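Local coordinates for periplasmic sugar-binding protein (Chloroflexus aurantiacus, PDB 4RXU), which binds beta-D-glucopyranose and probably serves as the periplasmic solute-binding component of an ABC-type sugar transporter, at residues 87-98 / 112-123. Numbering follows the deposited sequence.
With BGC (beta-D-glucopyranose), chain C.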
# COMPACT_ATOMS: atom_id res chain seq x y z
N ILE A 87 1.26 -22.63 17.10
CA ILE A 87 1.61 -22.35 15.72
C ILE A 87 3.08 -22.61 15.42
O ILE A 87 3.96 -22.42 16.26
CB ILE A 87 1.20 -20.95 15.21
CG1 ILE A 87 2.04 -19.81 15.82
CG2 ILE A 87 -0.31 -20.75 15.34
CD1 ILE A 87 1.93 -18.54 15.00
N LYS A 88 3.33 -23.06 14.20
CA LYS A 88 4.67 -23.25 13.67
C LYS A 88 5.05 -22.21 12.63
O LYS A 88 6.23 -22.04 12.33
CB LYS A 88 4.80 -24.64 13.04
CG LYS A 88 4.61 -25.80 14.01
CD LYS A 88 5.54 -25.69 15.20
CE LYS A 88 5.25 -26.73 16.26
NZ LYS A 88 5.29 -26.12 17.62
N VAL A 89 4.05 -21.53 12.07
CA VAL A 89 4.28 -20.48 11.07
C VAL A 89 3.37 -19.31 11.39
O VAL A 89 2.17 -19.49 11.59
CB VAL A 89 3.95 -20.95 9.63
CG1 VAL A 89 4.23 -19.84 8.63
CG2 VAL A 89 4.72 -22.21 9.24
N LEU A 90 3.96 -18.12 11.41
CA LEU A 90 3.25 -16.87 11.63
C LEU A 90 3.24 -16.10 10.31
O LEU A 90 4.31 -15.84 9.75
CB LEU A 90 3.97 -16.04 12.69
CG LEU A 90 3.43 -14.63 12.94
CD1 LEU A 90 2.02 -14.62 13.52
CD2 LEU A 90 4.42 -13.88 13.81
N ILE A 91 2.05 -15.75 9.82
CA ILE A 91 1.91 -14.79 8.71
C ILE A 91 1.46 -13.48 9.35
O ILE A 91 0.40 -13.42 9.99
CB ILE A 91 0.85 -15.28 7.71
CG1 ILE A 91 1.30 -16.60 7.04
CG2 ILE A 91 0.56 -14.21 6.67
CD1 ILE A 91 0.14 -17.36 6.44
N ILE A 92 2.28 -12.45 9.22
CA ILE A 92 2.05 -11.20 9.96
C ILE A 92 2.28 -9.95 9.12
O ILE A 92 3.36 -9.77 8.55
CB ILE A 92 2.89 -11.13 11.26
CG1 ILE A 92 2.66 -9.78 11.97
CG2 ILE A 92 4.38 -11.39 11.01
CD1 ILE A 92 3.15 -9.78 13.41
N CYS A 93 1.24 -9.11 9.07
CA CYS A 93 1.34 -7.78 8.52
C CYS A 93 1.42 -6.79 9.69
O CYS A 93 0.44 -6.60 10.40
CB CYS A 93 0.16 -7.47 7.62
SG CYS A 93 0.23 -5.80 7.00
N PRO A 94 2.61 -6.15 9.86
CA PRO A 94 2.78 -5.31 11.01
C PRO A 94 2.04 -4.01 10.92
O PRO A 94 1.94 -3.40 9.85
CB PRO A 94 4.29 -5.04 11.04
CG PRO A 94 4.73 -5.21 9.63
CD PRO A 94 3.89 -6.38 9.17
N HIS A 95 1.55 -3.55 12.06
CA HIS A 95 1.09 -2.17 12.13
C HIS A 95 2.23 -1.17 11.98
O HIS A 95 2.18 -0.25 11.17
CB HIS A 95 0.37 -1.90 13.41
CG HIS A 95 -0.01 -0.47 13.52
ND1 HIS A 95 -0.84 0.13 12.60
CD2 HIS A 95 0.44 0.51 14.33
CE1 HIS A 95 -0.94 1.42 12.88
NE2 HIS A 95 -0.19 1.67 13.94
N ASP A 96 3.28 -1.40 12.75
CA ASP A 96 4.46 -0.56 12.74
C ASP A 96 5.65 -1.48 12.50
O ASP A 96 5.93 -2.34 13.31
CB ASP A 96 4.59 0.20 14.06
CG ASP A 96 5.82 1.09 14.11
OD1 ASP A 96 6.94 0.68 13.69
OD2 ASP A 96 5.68 2.21 14.59
N GLY A 97 6.32 -1.30 11.37
CA GLY A 97 7.28 -2.32 10.93
C GLY A 97 8.45 -2.50 11.88
O GLY A 97 8.82 -3.60 12.23
N THR A 98 9.01 -1.38 12.33
CA THR A 98 10.13 -1.44 13.25
C THR A 98 9.69 -1.94 14.61
O THR A 98 10.38 -2.78 15.21
CB THR A 98 10.81 -0.08 13.37
OG1 THR A 98 11.40 0.22 12.10
CG2 THR A 98 11.93 -0.13 14.42
N VAL A 112 9.11 -20.62 15.70
CA VAL A 112 8.07 -20.29 14.75
C VAL A 112 8.68 -19.52 13.60
O VAL A 112 9.40 -18.54 13.80
CB VAL A 112 6.97 -19.44 15.41
CG1 VAL A 112 5.89 -19.08 14.38
CG2 VAL A 112 6.39 -20.18 16.61
N LYS A 113 8.35 -19.95 12.38
CA LYS A 113 8.78 -19.28 11.16
C LYS A 113 7.95 -18.01 11.00
O LYS A 113 6.75 -17.98 11.29
CB LYS A 113 8.64 -20.17 9.93
CG LYS A 113 9.41 -21.46 10.02
CD LYS A 113 10.87 -21.23 9.84
CE LYS A 113 11.58 -22.57 9.83
NZ LYS A 113 12.98 -22.32 10.20
N VAL A 114 8.60 -16.99 10.50
CA VAL A 114 8.01 -15.66 10.38
C VAL A 114 7.94 -15.23 8.91
O VAL A 114 8.97 -15.00 8.24
CB VAL A 114 8.81 -14.60 11.18
CG1 VAL A 114 8.19 -13.22 11.00
CG2 VAL A 114 8.81 -14.96 12.65
N ILE A 115 6.70 -15.14 8.41
CA ILE A 115 6.43 -14.65 7.07
C ILE A 115 5.82 -13.25 7.26
O ILE A 115 4.67 -13.09 7.67
CB ILE A 115 5.43 -15.53 6.33
CG1 ILE A 115 5.95 -16.98 6.24
CG2 ILE A 115 5.13 -14.95 4.95
CD1 ILE A 115 5.01 -17.95 5.54
N SER A 116 6.61 -12.23 6.95
CA SER A 116 6.10 -10.88 6.96
C SER A 116 5.20 -10.76 5.71
O SER A 116 5.55 -11.25 4.65
CB SER A 116 7.28 -9.91 6.92
OG SER A 116 6.95 -8.59 7.33
N TYR A 117 4.03 -10.15 5.88
CA TYR A 117 2.97 -10.19 4.90
C TYR A 117 2.57 -8.77 4.52
O TYR A 117 2.15 -7.99 5.37
CB TYR A 117 1.76 -10.92 5.48
CG TYR A 117 0.60 -11.03 4.51
CD1 TYR A 117 0.60 -11.95 3.49
CD2 TYR A 117 -0.48 -10.19 4.63
CE1 TYR A 117 -0.46 -12.03 2.60
CE2 TYR A 117 -1.55 -10.28 3.76
CZ TYR A 117 -1.52 -11.19 2.74
OH TYR A 117 -2.58 -11.24 1.88
N ASP A 118 2.73 -8.48 3.24
CA ASP A 118 2.44 -7.19 2.61
C ASP A 118 3.41 -6.10 3.03
O ASP A 118 4.00 -5.45 2.19
CB ASP A 118 1.01 -6.70 2.80
CG ASP A 118 0.71 -5.55 1.90
OD1 ASP A 118 0.37 -5.83 0.72
OD2 ASP A 118 0.88 -4.38 2.33
N ARG A 119 3.52 -5.87 4.34
CA ARG A 119 4.42 -4.89 4.93
C ARG A 119 5.55 -5.62 5.60
O ARG A 119 5.37 -6.74 6.10
CB ARG A 119 3.71 -4.06 6.00
CG ARG A 119 2.56 -3.24 5.49
CD ARG A 119 1.85 -2.59 6.65
NE ARG A 119 0.81 -1.69 6.21
CZ ARG A 119 -0.05 -1.10 7.00
NH1 ARG A 119 -0.04 -1.34 8.31
NH2 ARG A 119 -0.95 -0.27 6.49
N LEU A 120 6.71 -4.97 5.61
CA LEU A 120 7.92 -5.56 6.12
C LEU A 120 8.19 -5.21 7.58
O LEU A 120 8.19 -4.05 7.97
CB LEU A 120 9.09 -5.07 5.24
CG LEU A 120 10.46 -5.70 5.47
CD1 LEU A 120 10.43 -7.22 5.33
CD2 LEU A 120 11.47 -5.05 4.52
N ILE A 121 8.42 -6.24 8.40
CA ILE A 121 8.96 -6.06 9.74
C ILE A 121 10.42 -5.68 9.62
O ILE A 121 11.18 -6.33 8.90
CB ILE A 121 8.83 -7.35 10.58
CG1 ILE A 121 7.34 -7.62 10.81
CG2 ILE A 121 9.56 -7.18 11.90
CD1 ILE A 121 7.02 -8.88 11.58
N ARG A 122 10.81 -4.64 10.34
CA ARG A 122 12.14 -4.06 10.24
C ARG A 122 13.01 -4.24 11.46
O ARG A 122 12.52 -4.53 12.54
CB ARG A 122 12.02 -2.57 9.93
CG ARG A 122 11.44 -2.31 8.55
CD ARG A 122 11.42 -0.83 8.24
NE ARG A 122 12.75 -0.34 7.84
CZ ARG A 122 13.55 0.43 8.53
NH1 ARG A 122 13.23 0.87 9.75
NH2 ARG A 122 14.72 0.77 7.99
N GLU A 123 14.31 -4.09 11.23
CA GLU A 123 15.33 -3.95 12.30
C GLU A 123 15.47 -5.22 13.13
O GLU A 123 15.70 -5.19 14.35
CB GLU A 123 15.04 -2.74 13.18
CG GLU A 123 15.05 -1.40 12.45
CD GLU A 123 16.31 -1.09 11.64
OE1 GLU A 123 17.35 -1.75 11.81
OE2 GLU A 123 16.25 -0.16 10.81
C2 BGC C . -0.81 -1.57 1.71
C3 BGC C . -1.79 -0.81 0.85
C4 BGC C . -2.82 -0.14 1.75
C5 BGC C . -2.15 0.69 2.84
C6 BGC C . -3.12 1.25 3.86
C1 BGC C . -0.19 -0.51 2.61
O1 BGC C . 0.92 -0.98 3.32
O2 BGC C . 0.17 -2.20 0.88
O3 BGC C . -2.41 -1.74 -0.03
O4 BGC C . -3.59 0.79 0.95
O5 BGC C . -1.19 -0.08 3.53
O6 BGC C . -3.99 0.25 4.37
O HOH W 1 -1.94 -0.35 10.03
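Ile91 and Tyr117 meet on neighbouring parallel strands, 89-92 and 113-117, of a beta-alpha-beta unit whose helix is 101-109, in a periplasmic binding protein fold. Ile91 CG2 lies 3.7 Å from Tyr117 CB and comes obliquely to the ring, while Cys93 CB sits at the ring's edge; Tyr117 OH is hydrogen-bonded to Asp48. On the same sheet face Val89 CG1 rests against Ile115 CD1. On the other face, with CG1 anti to the backbone N (chi1 177°), Ile92 turns its CG2 branch to Ile121 CD1 at 3.7 Å, the two side chains running roughly at right angles.

Beyond the strand ends the loops reach the glucose. The straight chain of Arg119 runs counter to Pro94, with Cys93 SG against Arg119 CD. Arg119 NE and NH2 donate hydrogen bonds to BGC O1 and O5, each 3.0 Å long, and Arg119 NH2 also forms a salt bridge with Glu42. A leucine in place of Arg119 would probably lose both sugar bonds and the link to Pro94 O, leaving Glu42 without its cationic mate. Asp118 OD2 accepts a hydrogen bond from BGC O2, and Asp118 OD1 pairs with Arg44. Helping to hold the guanidinium in one orientation, Arg119 NH1 donates almost straight (171°) to Pro94 O, which lies 2° out of the guanidinium plane, and bonds a water shared with His95 ND1.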